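Local coordinates for major pilin backbone protein T-antigen, T13 (Streptococcus pyogenes, PDB 6BBT) that is the major pilin, which probably builds the pilus shaft of group A streptococcus, and is the T-antigen used in Lancefield serotyping, at residues G191-I196 / T202-I207; Y67-K72 / A186-G191; S137-V140 / K145-I148. All coordinates share one frame; numbering follows the deposited sequence. Where two conformers were deposited one is given.

Contact 1: G191-I196 / T202-I207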
ATOM      1  N   GLY A 191     -16.548   4.237   5.595  1.00 13.37           N
ATOM      2  CA  GLY A 191     -16.620   5.671   5.725  1.00 13.41           C
ATOM      3  C   GLY A 191     -15.574   6.453   4.943  1.00 13.92           C
ATOM      4  O   GLY A 191     -15.651   7.677   4.908  1.00 13.81           O
ATOM      5  N   GLN A 192     -14.599   5.783   4.317  1.00 14.13           N
ATOM      6  CA  GLN A 192     -13.679   6.473   3.398  1.00 14.44           C
ATOM      7  C   GLN A 192     -14.330   6.567   2.032  1.00 14.74           C
ATOM      8  O   GLN A 192     -15.270   5.818   1.733  1.00 14.25           O
ATOM      9  CB  GLN A 192     -12.344   5.744   3.352  1.00 14.77           C
ATOM     10  CG  GLN A 192     -11.675   5.728   4.715  1.00 15.10           C
ATOM     11  CD  GLN A 192     -11.253   7.108   5.159  1.00 16.01           C
ATOM     12  OE1 GLN A 192     -10.681   7.852   4.400  1.00 16.78           O
ATOM     13  NE2 GLN A 192     -11.529   7.451   6.388  1.00 17.20           N
ATOM     14  N   VAL A 193     -13.848   7.483   1.193  1.00 15.30           N
ATOM     15  CA  VAL A 193     -14.516   7.769  -0.075  1.00 15.76           C
ATOM     16  C   VAL A 193     -13.649   7.348  -1.266  1.00 15.30           C
ATOM     17  O   VAL A 193     -12.422   7.406  -1.208  1.00 13.73           O
ATOM     18  CB  VAL A 193     -14.977   9.243  -0.226  1.00 17.87           C
ATOM     19  CG1 VAL A 193     -16.033   9.592   0.803  1.00 19.26           C
ATOM     20  CG2 VAL A 193     -13.854  10.241  -0.102  1.00 18.64           C
ATOM     21  N   VAL A 194     -14.324   6.848  -2.288  1.00 14.96           N
ATOM     22  CA  VAL A 194     -13.733   6.466  -3.551  1.00 15.86           C
ATOM     23  C   VAL A 194     -14.492   7.267  -4.620  1.00 16.28           C
ATOM     24  O   VAL A 194     -15.727   7.389  -4.584  1.00 14.59           O
ATOM     25  CB  VAL A 194     -13.895   4.936  -3.797  1.00 16.55           C
ATOM     26  CG1 VAL A 194     -13.373   4.517  -5.172  1.00 17.09           C
ATOM     27  CG2 VAL A 194     -13.151   4.133  -2.715  1.00 17.24           C
ATOM     28  N   LYS A 195     -13.750   7.790  -5.586  1.00 16.75           N
ATOM     29  CA  LYS A 195     -14.343   8.603  -6.639  1.00 16.85           C
ATOM     30  C   LYS A 195     -15.091   7.759  -7.673  1.00 15.94           C
ATOM     31  O   LYS A 195     -14.683   6.657  -8.014  1.00 15.25           O
ATOM     32  CB  LYS A 195     -13.267   9.422  -7.337  1.00 18.52           C
ATOM     33  CG  LYS A 195     -12.536  10.356  -6.398  1.00 20.07           C
ATOM     34  CD  LYS A 195     -13.449  11.507  -5.994  1.00 21.19           C
ATOM     35  CE  LYS A 195     -12.909  12.217  -4.804  1.00 22.77           C
ATOM     36  NZ  LYS A 195     -13.744  13.428  -4.590  1.00 23.68           N
ATOM     37  N   ILE A 196     -16.209   8.293  -8.148  1.00 15.17           N
ATOM     38  CA  ILE A 196     -16.954   7.713  -9.232  1.00 15.00           C
ATOM     39  C   ILE A 196     -17.248   8.837 -10.240  1.00 16.27           C
ATOM     40  O   ILE A 196     -17.489   9.982  -9.831  1.00 15.70           O
ATOM     41  CB  ILE A 196     -18.243   7.040  -8.737  1.00 15.52           C
ATOM     42  CG1 ILE A 196     -18.936   6.245  -9.843  1.00 16.54           C
ATOM     43  CG2 ILE A 196     -19.234   8.020  -8.131  1.00 15.67           C
ATOM     44  CD1 ILE A 196     -19.991   5.289  -9.325  1.00 17.07           C
ATOM     45  N   THR A 202     -17.894  14.045 -11.236  1.00 21.00           N
ATOM     46  CA  THR A 202     -17.090  13.296 -10.275  1.00 22.78           C
ATOM     47  C   THR A 202     -17.827  13.350  -8.933  1.00 22.82           C
ATOM     48  O   THR A 202     -18.115  14.432  -8.433  1.00 21.95           O
ATOM     49  CB  THR A 202     -15.671  13.865 -10.177  1.00 25.13           C
ATOM     50  OG1 THR A 202     -14.959  13.585 -11.400  1.00 26.87           O
ATOM     51  CG2 THR A 202     -14.910  13.230  -9.028  1.00 26.89           C
ATOM     52  N   LYS A 203     -18.171  12.184  -8.396  1.00 21.64           N
ATOM     53  CA  LYS A 203     -18.875  12.064  -7.123  1.00 21.65           C
ATOM     54  C   LYS A 203     -18.155  11.111  -6.179  1.00 20.18           C
ATOM     55  O   LYS A 203     -17.142  10.516  -6.562  1.00 18.48           O
ATOM     56  CB  LYS A 203     -20.282  11.562  -7.386  1.00 23.52           C
ATOM     57  CG  LYS A 203     -21.147  12.559  -8.108  1.00 26.64           C
ATOM     58  CD  LYS A 203     -22.587  12.100  -8.059  1.00 31.09           C
ATOM     59  CE  LYS A 203     -23.515  13.127  -8.674  1.00 35.21           C
ATOM     60  NZ  LYS A 203     -24.889  12.562  -8.779  1.00 37.15           N
ATOM     61  N   ASP A 204     -18.680  10.973  -4.949  1.00 18.81           N
ATOM     62  CA  ASP A 204     -18.040  10.156  -3.895  1.00 18.43           C
ATOM     63  C   ASP A 204     -18.915   8.972  -3.521  1.00 17.47           C
ATOM     64  O   ASP A 204     -20.110   9.140  -3.196  1.00 15.76           O
ATOM     65  CB  ASP A 204     -17.791  10.974  -2.628  1.00 20.47           C
ATOM     66  CG  ASP A 204     -16.686  11.973  -2.765  1.00 22.57           C
ATOM     67  OD1 ASP A 204     -15.706  11.725  -3.483  1.00 24.66           O
ATOM     68  OD2 ASP A 204     -16.777  13.027  -2.111  1.00 27.20           O
ATOM     69  N   VAL A 205     -18.327   7.778  -3.606  1.00 15.46           N
ATOM     70  CA  VAL A 205     -18.920   6.569  -3.082  1.00 14.81           C
ATOM     71  C   VAL A 205     -18.283   6.335  -1.712  1.00 13.79           C
ATOM     72  O   VAL A 205     -17.069   6.314  -1.596  1.00 14.30           O
ATOM     73  CB  VAL A 205     -18.648   5.376  -4.002  1.00 14.69           C
ATOM     74  CG1 VAL A 205     -19.238   4.092  -3.415  1.00 15.20           C
ATOM     75  CG2 VAL A 205     -19.221   5.653  -5.380  1.00 14.94           C
ATOM     76  N   VAL A 206     -19.096   6.175  -0.678  1.00 12.70           N
ATOM     77  CA  VAL A 206     -18.578   5.897   0.650  1.00 12.14           C
ATOM     78  C   VAL A 206     -18.484   4.376   0.818  1.00 11.47           C
ATOM     79  O   VAL A 206     -19.467   3.649   0.599  1.00 11.35           O
ATOM     80  CB  VAL A 206     -19.473   6.494   1.759  1.00 11.99           C
ATOM     81  CG1 VAL A 206     -18.886   6.195   3.141  1.00 11.67           C
ATOM     82  CG2 VAL A 206     -19.642   7.991   1.556  1.00 12.56           C
ATOM     83  N   ILE A 207     -17.305   3.903   1.210  1.00 11.40           N
ATOM     84  CA  ILE A 207     -17.070   2.476   1.465  1.00 10.99           C
ATOM     85  C   ILE A 207     -17.971   1.989   2.595  1.00 11.17           C
ATOM     86  O   ILE A 207     -18.103   2.645   3.605  1.00 10.45           O
ATOM     87  CB  ILE A 207     -15.603   2.201   1.826  1.00 10.91           C
ATOM     88  CG1 ILE A 207     -14.734   2.395   0.581  1.00 11.00           C
ATOM     89  CG2 ILE A 207     -15.423   0.784   2.370  1.00 11.02           C
ATOM     90  CD1 ILE A 207     -13.249   2.372   0.844  1.00 11.01           C
TER
HETATM   91  O   HOH W   1     -14.299  13.867  -1.301  1.00 45.38           O
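Ile-196 and Val-205 meet on the buried face of this two-stranded ribbon, and they illustrate how differently the two faces of an edge hairpin can be used. The CG2 methyl of Ile-196 lies 3.6 Å from CG2 of Val-205, and both residues are also covered by Tyr-211. One step along, CG2 of Val-194 packs against the end of Ile-207, with its CD1 at 4.0 Å, while Leu-182 closes over Val-194 and Val-205. For Val-205, CG1 stands anti to the backbone N (chi1 178°), which turns CG2 to the Ile-196 side.

The backbones form an antiparallel beta hairpin, strands 193-198 and 201-206, whose first strand also pairs with strand 220-227. Val-194 with Val-205 and Ile-196 with Lys-203 are hydrogen-bonded pairs; the Lys-203 N to Ile-196 O bond, at 2.7 Å, is nearly straight (176°). Beyond the strands, Gly-191 N and Ile-207 O still pair at 3.0 Å, and CG1 of Val-206 rests on Gly-191 CA at 3.5 Å.

The other face, bearing Val-193, Lys-195, Asp-204 and Val-206, is more polar, and all four residues are partly exposed. Here Val-193 CG1 and Val-206 CG2 approach to 4.0 Å. Lys-195 and Asp-204 run side by side in the same direction, and NZ reaches the syn lone pair of OD1 at 2.8 Å in a salt bridge. The lysine chain turns about its CB-CG bond (chi2 -72°), carrying its CD past the CG2 methyl of Thr-202. A water donates to Asp-204 OD2 and accepts a weak bond from the same ammonium group.

Contact 2: Y67-K72 / A186-G191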
ATOM      1  N   TYR A  67       0.721   3.724   8.162  1.00 16.18           N
ATOM      2  CA  TYR A  67      -0.120   4.593   7.342  1.00 15.71           C
ATOM      3  C   TYR A  67      -1.593   4.290   7.575  1.00 15.32           C
ATOM      4  O   TYR A  67      -1.955   3.176   7.928  1.00 14.68           O
ATOM      5  CB  TYR A  67       0.200   4.370   5.866  1.00 15.87           C
ATOM      6  CG  TYR A  67       1.516   4.932   5.486  1.00 16.25           C
ATOM      7  CD1 TYR A  67       1.625   6.253   5.085  1.00 16.80           C
ATOM      8  CD2 TYR A  67       2.674   4.158   5.542  1.00 16.47           C
ATOM      9  CE1 TYR A  67       2.845   6.798   4.725  1.00 17.03           C
ATOM     10  CE2 TYR A  67       3.914   4.696   5.204  1.00 16.36           C
ATOM     11  CZ  TYR A  67       3.993   6.022   4.793  1.00 17.19           C
ATOM     12  OH  TYR A  67       5.199   6.586   4.423  1.00 16.96           O
ATOM     13  N   ASP A  68      -2.457   5.277   7.410  0.77 16.09           N
ATOM     14  CA  ASP A  68      -3.883   4.984   7.365  0.77 15.97           C
ATOM     15  C   ASP A  68      -4.579   5.795   6.298  0.77 15.24           C
ATOM     16  O   ASP A  68      -3.958   6.622   5.614  0.77 14.63           O
ATOM     17  CB  ASP A  68      -4.520   5.070   8.762  0.77 17.79           C
ATOM     18  CG  ASP A  68      -4.681   6.488   9.277  0.77 19.65           C
ATOM     19  OD1 ASP A  68      -4.790   7.463   8.493  0.77 18.58           O
ATOM     20  OD2 ASP A  68      -4.738   6.596  10.514  0.77 22.29           O
ATOM     21  N   ASN A  69      -5.859   5.515   6.133  1.00 14.32           N
ATOM     22  CA  ASN A  69      -6.650   6.086   5.042  1.00 14.55           C
ATOM     23  C   ASN A  69      -6.741   7.618   5.074  1.00 14.33           C
ATOM     24  O   ASN A  69      -7.008   8.229   4.055  1.00 14.18           O
ATOM     25  CB  ASN A  69      -8.066   5.527   5.043  1.00 14.90           C
ATOM     26  CG  ASN A  69      -8.142   4.012   4.800  1.00 15.14           C
ATOM     27  OD1 ASN A  69      -9.088   3.396   5.250  1.00 16.05           O
ATOM     28  ND2 ASN A  69      -7.158   3.417   4.126  1.00 14.34           N
ATOM     29  N   THR A  70      -6.555   8.228   6.239  1.00 14.50           N
ATOM     30  CA  THR A  70      -6.557   9.684   6.341  1.00 15.26           C
ATOM     31  C   THR A  70      -5.245  10.345   5.898  1.00 15.88           C
ATOM     32  O   THR A  70      -5.179  11.571   5.800  1.00 15.28           O
ATOM     33  CB  THR A  70      -6.860  10.164   7.776  1.00 16.25           C
ATOM     34  OG1 THR A  70      -5.820   9.767   8.660  1.00 16.72           O
ATOM     35  CG2 THR A  70      -8.193   9.637   8.279  1.00 16.71           C
ATOM     36  N   ASP A  71      -4.189   9.565   5.669  1.00 16.18           N
ATOM     37  CA  ASP A  71      -2.915  10.144   5.248  1.00 16.89           C
ATOM     38  C   ASP A  71      -2.989  10.601   3.792  1.00 16.83           C
ATOM     39  O   ASP A  71      -3.341   9.829   2.895  1.00 15.26           O
ATOM     40  CB  ASP A  71      -1.748   9.167   5.464  1.00 17.28           C
ATOM     41  CG  ASP A  71      -1.441   8.943   6.940  1.00 18.08           C
ATOM     42  OD1 ASP A  71      -1.740   9.838   7.769  1.00 19.90           O
ATOM     43  OD2 ASP A  71      -0.927   7.867   7.294  1.00 17.15           O
ATOM     44  N   LYS A  72      -2.709  11.884   3.595  1.00 17.52           N
ATOM     45  CA  LYS A  72      -2.740  12.512   2.286  1.00 18.94           C
ATOM     46  C   LYS A  72      -1.312  12.983   1.966  1.00 21.55           C
ATOM     47  O   LYS A  72      -0.342  12.552   2.631  1.00 19.22           O
ATOM     48  CB  LYS A  72      -3.766  13.666   2.262  1.00 18.05           C
ATOM     49  CG  LYS A  72      -5.226  13.271   2.490  1.00 17.91           C
ATOM     50  CD  LYS A  72      -5.732  12.450   1.305  1.00 17.66           C
ATOM     51  CE  LYS A  72      -7.102  11.846   1.515  1.00 17.12           C
ATOM     52  NZ  LYS A  72      -7.395  10.793   0.489  1.00 16.71           N
ATOM     53  N   ALA A 186      -9.433  -4.590   5.723  1.00 15.42           N
ATOM     54  CA  ALA A 186      -8.473  -4.094   6.719  1.00 15.71           C
ATOM     55  C   ALA A 186      -7.663  -2.877   6.222  1.00 14.64           C
ATOM     56  O   ALA A 186      -7.284  -2.008   7.009  1.00 13.96           O
ATOM     57  CB  ALA A 186      -7.513  -5.207   7.127  1.00 16.08           C
ATOM     58  N   LEU A 187      -7.418  -2.818   4.919  1.00 15.02           N
ATOM     59  CA  LEU A 187      -6.651  -1.729   4.313  1.00 15.33           C
ATOM     60  C   LEU A 187      -7.463  -0.482   3.999  1.00 13.84           C
ATOM     61  O   LEU A 187      -6.898   0.604   3.997  1.00 11.98           O
ATOM     62  CB  LEU A 187      -6.024  -2.165   3.000  1.00 17.69           C
ATOM     63  CG  LEU A 187      -4.912  -3.237   2.904  1.00 20.83           C
ATOM     64  CD1 LEU A 187      -3.916  -2.832   1.810  1.00 22.88           C
ATOM     65  CD2 LEU A 187      -4.147  -3.452   4.180  1.00 21.88           C
ATOM     66  N   TYR A 188      -8.739  -0.646   3.659  1.00 13.14           N
ATOM     67  CA  TYR A 188      -9.594   0.468   3.244  1.00 13.59           C
ATOM     68  C   TYR A 188     -10.911   0.381   3.996  1.00 13.88           C
ATOM     69  O   TYR A 188     -11.736  -0.463   3.709  1.00 13.08           O
ATOM     70  CB  TYR A 188      -9.811   0.426   1.709  1.00 14.08           C
ATOM     71  CG  TYR A 188      -8.501   0.374   0.971  1.00 14.09           C
ATOM     72  CD1 TYR A 188      -7.740   1.516   0.801  1.00 14.86           C
ATOM     73  CD2 TYR A 188      -7.998  -0.831   0.491  1.00 14.60           C
ATOM     74  CE1 TYR A 188      -6.526   1.477   0.135  1.00 14.96           C
ATOM     75  CE2 TYR A 188      -6.794  -0.886  -0.177  1.00 14.53           C
ATOM     76  CZ  TYR A 188      -6.052   0.265  -0.330  1.00 15.23           C
ATOM     77  OH  TYR A 188      -4.855   0.193  -0.980  1.00 16.99           O
ATOM     78  N   GLU A 189     -11.095   1.299   4.932  1.00 14.85           N
ATOM     79  CA  GLU A 189     -12.100   1.201   5.959  1.00 16.03           C
ATOM     80  C   GLU A 189     -13.404   1.890   5.587  1.00 15.12           C
ATOM     81  O   GLU A 189     -13.457   2.800   4.735  1.00 13.69           O
ATOM     82  CB  GLU A 189     -11.567   1.817   7.245  1.00 18.35           C
ATOM     83  CG  GLU A 189     -10.260   1.175   7.711  1.00 20.89           C
ATOM     84  CD  GLU A 189     -10.006   1.385   9.189  1.00 24.20           C
ATOM     85  OE1 GLU A 189      -9.977   2.557   9.627  1.00 27.38           O
ATOM     86  OE2 GLU A 189      -9.842   0.374   9.907  1.00 27.21           O
ATOM     87  N   LYS A 190     -14.447   1.448   6.268  1.00 14.53           N
ATOM     88  CA  LYS A 190     -15.783   2.033   6.175  1.00 15.25           C
ATOM     89  C   LYS A 190     -15.757   3.530   6.384  1.00 14.05           C
ATOM     90  O   LYS A 190     -15.044   4.044   7.247  1.00 13.16           O
ATOM     91  CB  LYS A 190     -16.683   1.413   7.257  1.00 16.78           C
ATOM     92  CG  LYS A 190     -18.136   1.848   7.238  1.00 19.65           C
ATOM     93  CD  LYS A 190     -18.922   1.096   8.319  1.00 22.01           C
ATOM     94  CE  LYS A 190     -20.314   1.701   8.525  1.00 23.85           C
ATOM     95  NZ  LYS A 190     -21.186   1.723   7.307  1.00 25.51           N
ATOM     96  N   GLY A 191     -16.548   4.237   5.595  1.00 13.37           N
ATOM     97  CA  GLY A 191     -16.620   5.671   5.725  1.00 13.41           C
ATOM     98  C   GLY A 191     -15.574   6.453   4.943  1.00 13.92           C
ATOM     99  O   GLY A 191     -15.651   7.677   4.908  1.00 13.81           O
TER
HETATM  100  O   HOH W   2      -7.653   4.105   8.107  1.00 21.32           O
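The side-chain amide nitrogen of Asn-69 donates to two backbone carbonyls: ND2 reaches Leu-187 O at 2.8 Å and also bonds Met-26 O. The Leu-187 oxygen lies close to the amide plane of Asn-69, and ND2 in turn lies in the plane of that carbonyl. On the other branch OD1 accepts from Glu-189 N at 2.9 Å, the bond nearly straight (165°) and the donor tilted 19° from the carbonyl plane. One amide thus spans the backbone on either side of Tyr-188, whose ring plane is almost parallel to it, with ND2 3.9 Å from Tyr-188 CD1. CG of Asn-69 lies anti to its carbonyl carbon (chi1 -63°), which directs the amide to the 186-191 backbone.

Asn-69 follows Asp-68 in a type I turn closed by the backbone bond from Asp-71 N to Asp-68 O at 3.0 Å. A water links Asn-69 N to Glu-189 OE1, while Glu-189 OE2 forms a salt bridge with Lys-28.

Because the amide both gives and takes backbone hydrogen bonds, its flip state is fixed: exchanging oxygen and nitrogen would set like against like at both ends of this interdomain join.

Contact 3: S137-V140 / K145-I148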
ATOM      1  N   SER A 137      25.562   5.495   7.968  1.00 26.57           N
ATOM      2  CA  SER A 137      24.757   4.638   7.085  1.00 26.73           C
ATOM      3  C   SER A 137      25.111   4.794   5.608  1.00 25.41           C
ATOM      4  O   SER A 137      25.438   5.884   5.145  1.00 25.42           O
ATOM      5  CB  SER A 137      23.257   4.895   7.306  1.00 27.47           C
ATOM      6  OG  SER A 137      22.940   6.251   7.067  1.00 29.41           O
ATOM      7  N   LYS A 138      25.035   3.680   4.885  1.00 25.52           N
ATOM      8  CA  LYS A 138      25.235   3.629   3.435  1.00 27.08           C
ATOM      9  C   LYS A 138      24.356   2.538   2.860  1.00 25.13           C
ATOM     10  O   LYS A 138      23.973   1.606   3.574  1.00 25.24           O
ATOM     11  CB  LYS A 138      26.678   3.247   3.083  1.00 29.72           C
ATOM     12  CG  LYS A 138      27.769   4.134   3.657  1.00 34.37           C
ATOM     13  CD  LYS A 138      29.135   3.472   3.506  1.00 38.11           C
ATOM     14  CE  LYS A 138      30.255   4.343   4.066  1.00 40.94           C
ATOM     15  NZ  LYS A 138      31.567   3.629   4.034  1.00 43.18           N
ATOM     16  N   GLU A 139      24.058   2.633   1.572  1.00 23.52           N
ATOM     17  CA  GLU A 139      23.522   1.490   0.840  1.00 24.01           C
ATOM     18  C   GLU A 139      24.609   0.427   0.735  1.00 24.57           C
ATOM     19  O   GLU A 139      25.778   0.762   0.523  1.00 24.07           O
ATOM     20  CB  GLU A 139      23.058   1.898  -0.561  1.00 25.98           C
ATOM     21  CG  GLU A 139      21.847   2.846  -0.567  1.00 28.77           C
ATOM     22  CD  GLU A 139      21.434   3.298  -1.966  1.00 32.17           C
ATOM     23  OE1 GLU A 139      21.737   2.593  -2.943  1.00 37.48           O
ATOM     24  OE2 GLU A 139      20.784   4.351  -2.095  1.00 35.28           O
ATOM     25  N   VAL A 140      24.218  -0.842   0.861  1.00 23.07           N
ATOM     26  CA  VAL A 140      25.132  -1.951   0.682  1.00 22.58           C
ATOM     27  C   VAL A 140      25.743  -1.829  -0.715  1.00 22.80           C
ATOM     28  O   VAL A 140      25.048  -1.466  -1.672  1.00 20.44           O
ATOM     29  CB  VAL A 140      24.424  -3.314   0.865  1.00 23.39           C
ATOM     30  CG1 VAL A 140      25.303  -4.480   0.418  1.00 23.09           C
ATOM     31  CG2 VAL A 140      24.013  -3.509   2.321  1.00 23.05           C
ATOM     32  N   LYS A 145      27.968   7.850   1.874  1.00 33.40           N
ATOM     33  CA  LYS A 145      27.219   8.018   3.098  1.00 33.77           C
ATOM     34  C   LYS A 145      25.934   8.781   2.796  1.00 33.47           C
ATOM     35  O   LYS A 145      25.956   9.784   2.080  1.00 32.33           O
ATOM     36  CB  LYS A 145      28.037   8.768   4.141  1.00 35.81           C
ATOM     37  CG  LYS A 145      29.268   8.017   4.613  1.00 39.06           C
ATOM     38  CD  LYS A 145      30.074   8.862   5.584  1.00 44.04           C
ATOM     39  CE  LYS A 145      31.001   9.838   4.867  1.00 47.83           C
ATOM     40  NZ  LYS A 145      32.265   9.170   4.434  1.00 50.59           N
ATOM     41  N   LYS A 146      24.814   8.266   3.303  1.00 31.02           N
ATOM     42  CA  LYS A 146      23.532   8.964   3.223  1.00 30.43           C
ATOM     43  C   LYS A 146      22.529   8.366   4.209  1.00 28.26           C
ATOM     44  O   LYS A 146      22.645   7.191   4.570  1.00 27.71           O
ATOM     45  CB  LYS A 146      22.975   8.952   1.797  1.00 31.70           C
ATOM     46  CG  LYS A 146      22.914   7.587   1.165  1.00 33.91           C
ATOM     47  CD  LYS A 146      22.098   7.578  -0.119  1.00 36.91           C
ATOM     48  CE  LYS A 146      22.928   7.875  -1.351  1.00 38.19           C
ATOM     49  NZ  LYS A 146      22.204   7.389  -2.558  1.00 42.47           N
ATOM     50  N   PRO A 147      21.552   9.174   4.657  1.00 26.99           N
ATOM     51  CA  PRO A 147      20.561   8.665   5.591  1.00 25.94           C
ATOM     52  C   PRO A 147      19.703   7.566   4.961  1.00 22.44           C
ATOM     53  O   PRO A 147      19.536   7.523   3.744  1.00 21.60           O
ATOM     54  CB  PRO A 147      19.742   9.908   5.961  1.00 27.50           C
ATOM     55  CG  PRO A 147      19.935  10.853   4.836  1.00 29.13           C
ATOM     56  CD  PRO A 147      21.306  10.584   4.302  1.00 29.07           C
ATOM     57  N   ILE A 148      19.225   6.648   5.787  1.00 21.46           N
ATOM     58  CA  ILE A 148      18.406   5.539   5.304  1.00 21.54           C
ATOM     59  C   ILE A 148      17.017   6.056   4.939  1.00 21.16           C
ATOM     60  O   ILE A 148      16.347   6.619   5.775  1.00 18.84           O
ATOM     61  CB  ILE A 148      18.293   4.422   6.355  1.00 21.15           C
ATOM     62  CG1 ILE A 148      19.701   3.873   6.653  1.00 21.36           C
ATOM     63  CG2 ILE A 148      17.375   3.314   5.843  1.00 20.96           C
ATOM     64  CD1 ILE A 148      19.733   2.605   7.477  1.00 21.68           C
TER
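Two hydrogen bonds tie Ser-137 to Lys-146, one through the backbone and one through the serine hydroxyl. Lys-146 N donates to Ser-137 O at 3.1 Å, approaching from a direction tilted out of the carbonyl plane. In return Ser-137 OG gives its proton to Lys-146 O at 2.7 Å, from above the plane of that carbonyl. The hydroxyl is placed for this by a chi1 of 58°, which sets OG between the backbone N and the carbonyl carbon. The backbone N-H and C=O of Lys-146 thus both engage Ser-137. A CA-H...O contact from Lys-145 CA to Ser-137 O, at 3.5 Å, adds a weaker approach to the same carbonyl.

These bonds join the end of strand 131-139 to the segment leading into strand 148-166, within the Spy0128-like isopeptide-containing domain. The touching parts run 86° apart, so the chain crosses the strand end instead of extending it as a regular hairpin; Lys-138 also pairs through the backbone with Thr-117 of strand 116-123.

Among the charged groups, Glu-139 OE2 and Lys-146 NZ form a long, weak salt bridge at 3.4 Å. The lysine chain, bent at chi3 (89°), carries its ammonium group back to the carboxylate, while the other oxygen, OE1, has Lys-114 as its partner. Lys-138 and Lys-145 lie alongside each other and point the same way, and CE of Lys-138 lies 3.8 Å from CG of Lys-145.

At the buried end, Ser-137 CB meets Ile-148 CG1 at 3.8 Å. Trp-116 and Val-118 also pack on Ile-148, and from strand 10-17 so do Leu-11 and Ile-13.

Overall arrangement
Read from the N terminus, the chain first supplies the 67-72 turn, whose partner at 186-191 arrives more than a hundred residues later, so contact 2 closes a very long loop that brings the N-terminal, Spy0128-like domain against the C-terminal one. Contact 3 falls within that loop: it closes the short connection between strands 131-139 and 148-166 in the first domain, with nearest atoms about 11 Å from contact 2. Contact 1 follows in series, closing the 193-206 hairpin. It shares Gly-191 with contact 2, and Gln-192 packs on Asn-69, joining hairpin and interdomain turn. Contacts 1 and 3 lie on opposite sides of the chain's centre, about 41 Å apart between centres.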